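Local coordinates for designed helical repeat protein (Synthetic construct, PDB 5CWG) that has no known natural function, being a computationally designed scaffold of repeated helix pairs made to explore the range of possible repeat-protein shapes, at residues E161-R166 / Q183-F188. Numbering follows the deposited sequence. Where two conformers were deposited one is given.
Sequences EEIRKR and QAAEEF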
loop_
_atom_site.group_PDB
_atom_site.type_symbol
_atom_site.label_atom_id
_atom_site.label_comp_id
_atom_site.label_asym_id
_atom_site.label_seq_id
_atom_site.Cartn_x
_atom_site.Cartn_y
_atom_site.Cartn_z
ATOM N N GLU A 161 -11.358 5.547 5.556
ATOM C CA GLU A 161 -11.345 5.529 7.021
ATOM C C GLU A 161 -12.283 4.456 7.555
ATOM O O GLU A 161 -11.984 3.834 8.575
ATOM C CB GLU A 161 -11.726 6.907 7.602
ATOM C CG GLU A 161 -10.664 7.971 7.439
ATOM C CD GLU A 161 -9.462 7.835 8.353
ATOM O OE1 GLU A 161 -9.168 6.726 8.851
ATOM O OE2 GLU A 161 -8.788 8.857 8.550
ATOM N N GLU A 162 -13.418 4.239 6.901
ATOM C CA GLU A 162 -14.330 3.208 7.355
ATOM C C GLU A 162 -13.687 1.825 7.187
ATOM O O GLU A 162 -13.825 0.960 8.047
ATOM C CB GLU A 162 -15.685 3.335 6.654
ATOM C CG GLU A 162 -16.616 2.177 6.859
ATOM C CD GLU A 162 -17.142 2.038 8.278
ATOM O OE1 GLU A 162 -17.007 2.977 9.109
ATOM O OE2 GLU A 162 -17.721 0.961 8.547
ATOM N N ILE A 163 -12.974 1.610 6.084
ATOM C CA ILE A 163 -12.233 0.362 5.921
ATOM C C ILE A 163 -11.223 0.204 7.070
ATOM O O ILE A 163 -11.127 -0.865 7.674
ATOM C CB ILE A 163 -11.538 0.283 4.553
ATOM C CG1 ILE A 163 -12.567 0.363 3.440
ATOM C CG2 ILE A 163 -10.740 -1.008 4.463
ATOM C CD1 ILE A 163 -11.924 0.580 2.057
ATOM N N ARG A 164 -10.458 1.255 7.346
ATOM C CA ARG A 164 -9.492 1.215 8.426
ATOM C C ARG A 164 -10.163 0.900 9.768
ATOM O O ARG A 164 -9.640 0.116 10.552
ATOM C CB ARG A 164 -8.743 2.542 8.512
ATOM C CG ARG A 164 -7.784 2.780 7.381
ATOM C CD ARG A 164 -7.035 4.080 7.540
ATOM N NE ARG A 164 -6.101 3.994 8.675
ATOM C CZ ARG A 164 -5.943 4.890 9.637
ATOM N NH1 ARG A 164 -6.650 6.009 9.628
ATOM N NH2 ARG A 164 -5.053 4.658 10.602
ATOM N N LYS A 165 -11.329 1.486 10.007
ATOM C CA LYS A 165 -12.048 1.284 11.251
ATOM C C LYS A 165 -12.518 -0.164 11.399
ATOM O O LYS A 165 -12.498 -0.750 12.494
ATOM C CB LYS A 165 -13.254 2.210 11.297
ATOM C CG LYS A 165 -14.038 2.146 12.567
ATOM C CD LYS A 165 -15.280 3.008 12.467
ATOM C CE LYS A 165 -16.178 2.842 13.683
ATOM N NZ LYS A 165 -17.311 3.815 13.668
ATOM N N ARG A 166 -12.947 -0.770 10.301
ATOM C CA ARG A 166 -13.363 -2.160 10.340
ATOM C C ARG A 166 -12.188 -3.118 10.489
ATOM O O ARG A 166 -12.280 -4.134 11.194
ATOM C CB ARG A 166 -14.184 -2.483 9.103
ATOM C CG ARG A 166 -15.485 -1.679 8.999
ATOM C CD ARG A 166 -16.660 -2.238 9.831
ATOM N NE ARG A 166 -16.571 -2.016 11.272
ATOM C CZ ARG A 166 -16.915 -0.893 11.902
ATOM N NH1 ARG A 166 -17.356 0.161 11.233
ATOM N NH2 ARG A 166 -16.811 -0.822 13.224
ATOM N N GLN A 183 -15.320 -6.492 2.950
ATOM C CA GLN A 183 -16.725 -6.249 3.238
ATOM C C GLN A 183 -16.989 -4.744 3.308
ATOM O O GLN A 183 -17.998 -4.263 2.815
ATOM C CB GLN A 183 -17.147 -6.932 4.551
ATOM C CG GLN A 183 -17.336 -8.450 4.464
ATOM C CD GLN A 183 -17.708 -9.103 5.796
ATOM O OE1 GLN A 183 -17.832 -10.323 5.875
ATOM N NE2 GLN A 183 -17.898 -8.297 6.840
ATOM N N ALA A 184 -16.101 -4.015 3.973
ATOM C CA ALA A 184 -16.249 -2.566 4.065
ATOM C C ALA A 184 -16.255 -1.906 2.674
ATOM O O ALA A 184 -17.030 -0.985 2.410
ATOM C CB ALA A 184 -15.161 -1.968 4.942
ATOM N N ALA A 185 -15.371 -2.351 1.811
ATOM C CA ALA A 185 -15.345 -1.791 0.457
ATOM C C ALA A 185 -16.639 -2.101 -0.302
ATOM O O ALA A 185 -17.151 -1.252 -1.024
ATOM C CB ALA A 185 -14.150 -2.300 -0.313
ATOM N N GLU A 186 -17.171 -3.312 -0.153
ATOM C CA GLU A 186 -18.414 -3.650 -0.839
ATOM C C GLU A 186 -19.613 -2.859 -0.301
ATOM O O GLU A 186 -20.540 -2.532 -1.053
ATOM C CB GLU A 186 -18.696 -5.160 -0.796
ATOM C CG GLU A 186 -17.691 -6.044 -1.563
ATOM C CD GLU A 186 -17.495 -5.648 -3.023
ATOM O OE1 GLU A 186 -16.332 -5.478 -3.444
ATOM O OE2 GLU A 186 -18.496 -5.519 -3.759
ATOM N N GLU A 187 -19.606 -2.556 0.992
ATOM C CA GLU A 187 -20.631 -1.694 1.550
ATOM C C GLU A 187 -20.581 -0.313 0.917
ATOM O O GLU A 187 -21.627 0.228 0.585
ATOM C CB GLU A 187 -20.492 -1.609 3.071
ATOM C CG GLU A 187 -21.135 -2.754 3.800
ATOM C CD GLU A 187 -22.641 -2.604 3.841
ATOM O OE1 GLU A 187 -23.132 -1.679 4.515
ATOM O OE2 GLU A 187 -23.331 -3.390 3.187
ATOM N N PHE A 188 -19.391 0.250 0.744
ATOM C CA PHE A 188 -19.292 1.549 0.088
ATOM C C PHE A 188 -19.792 1.471 -1.346
ATOM O O PHE A 188 -20.517 2.355 -1.820
ATOM C CB PHE A 188 -17.866 2.087 0.105
ATOM C CG PHE A 188 -17.730 3.379 -0.644
ATOM C CD1 PHE A 188 -18.059 4.583 -0.046
ATOM C CD2 PHE A 188 -17.319 3.395 -1.965
ATOM C CE1 PHE A 188 -17.948 5.776 -0.741
ATOM C CE2 PHE A 188 -17.218 4.589 -2.662
ATOM C CZ PHE A 188 -17.541 5.766 -2.052
#
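Ala184 sets its methyl against CG1 and CA of Ile163 in the last helical hairpin of this repeat protein, where segments 161-166 and 183-188 of helices 153-173 and 177-195 run roughly antiparallel (147°). The axes of the two segments approach to 9.1 Å, and the CA atoms of Ile163 and Ala184 lie 5.3 Å apart, a close spacing consistent with the small side chain at this point. The methyl carbon CB of Ala184 rests 3.8 Å from CG1 of Ile163 and nearly as close to the CA of that residue, so it touches main chain as well as side chain. The CB of Ile163 does not point at the other helix; chi1 of -60°, with CG1 anti to the carbonyl carbon, brings CG1 to the methyl of Ala184. The anti second torsion then runs CD1 along the neighbouring helix to stand 4.3 Å from CB of Ala185. Leu112 of helix 103-123 and Ala137 and Val141 of helix 127-148 also touch Ile163, and Ala137 reaches Ala185 too, which joins this hairpin to the rest of the stack.

Arg166 borders the apolar patch with its aliphatic stem: CG approaches CB of Ala184 at 4.1 Å, then bends at chi2 and chi3 lead the guanidinium away from the neighbouring helix. That group is held by two carboxylates of its own helix, Glu169 at NE and Glu162 at NH1. In the 2.8 Å bond from NH1 to OE2 of Glu162, OE2 lies in the guanidinium plane, while NH1 comes to its syn side 31° out of the carboxylate plane.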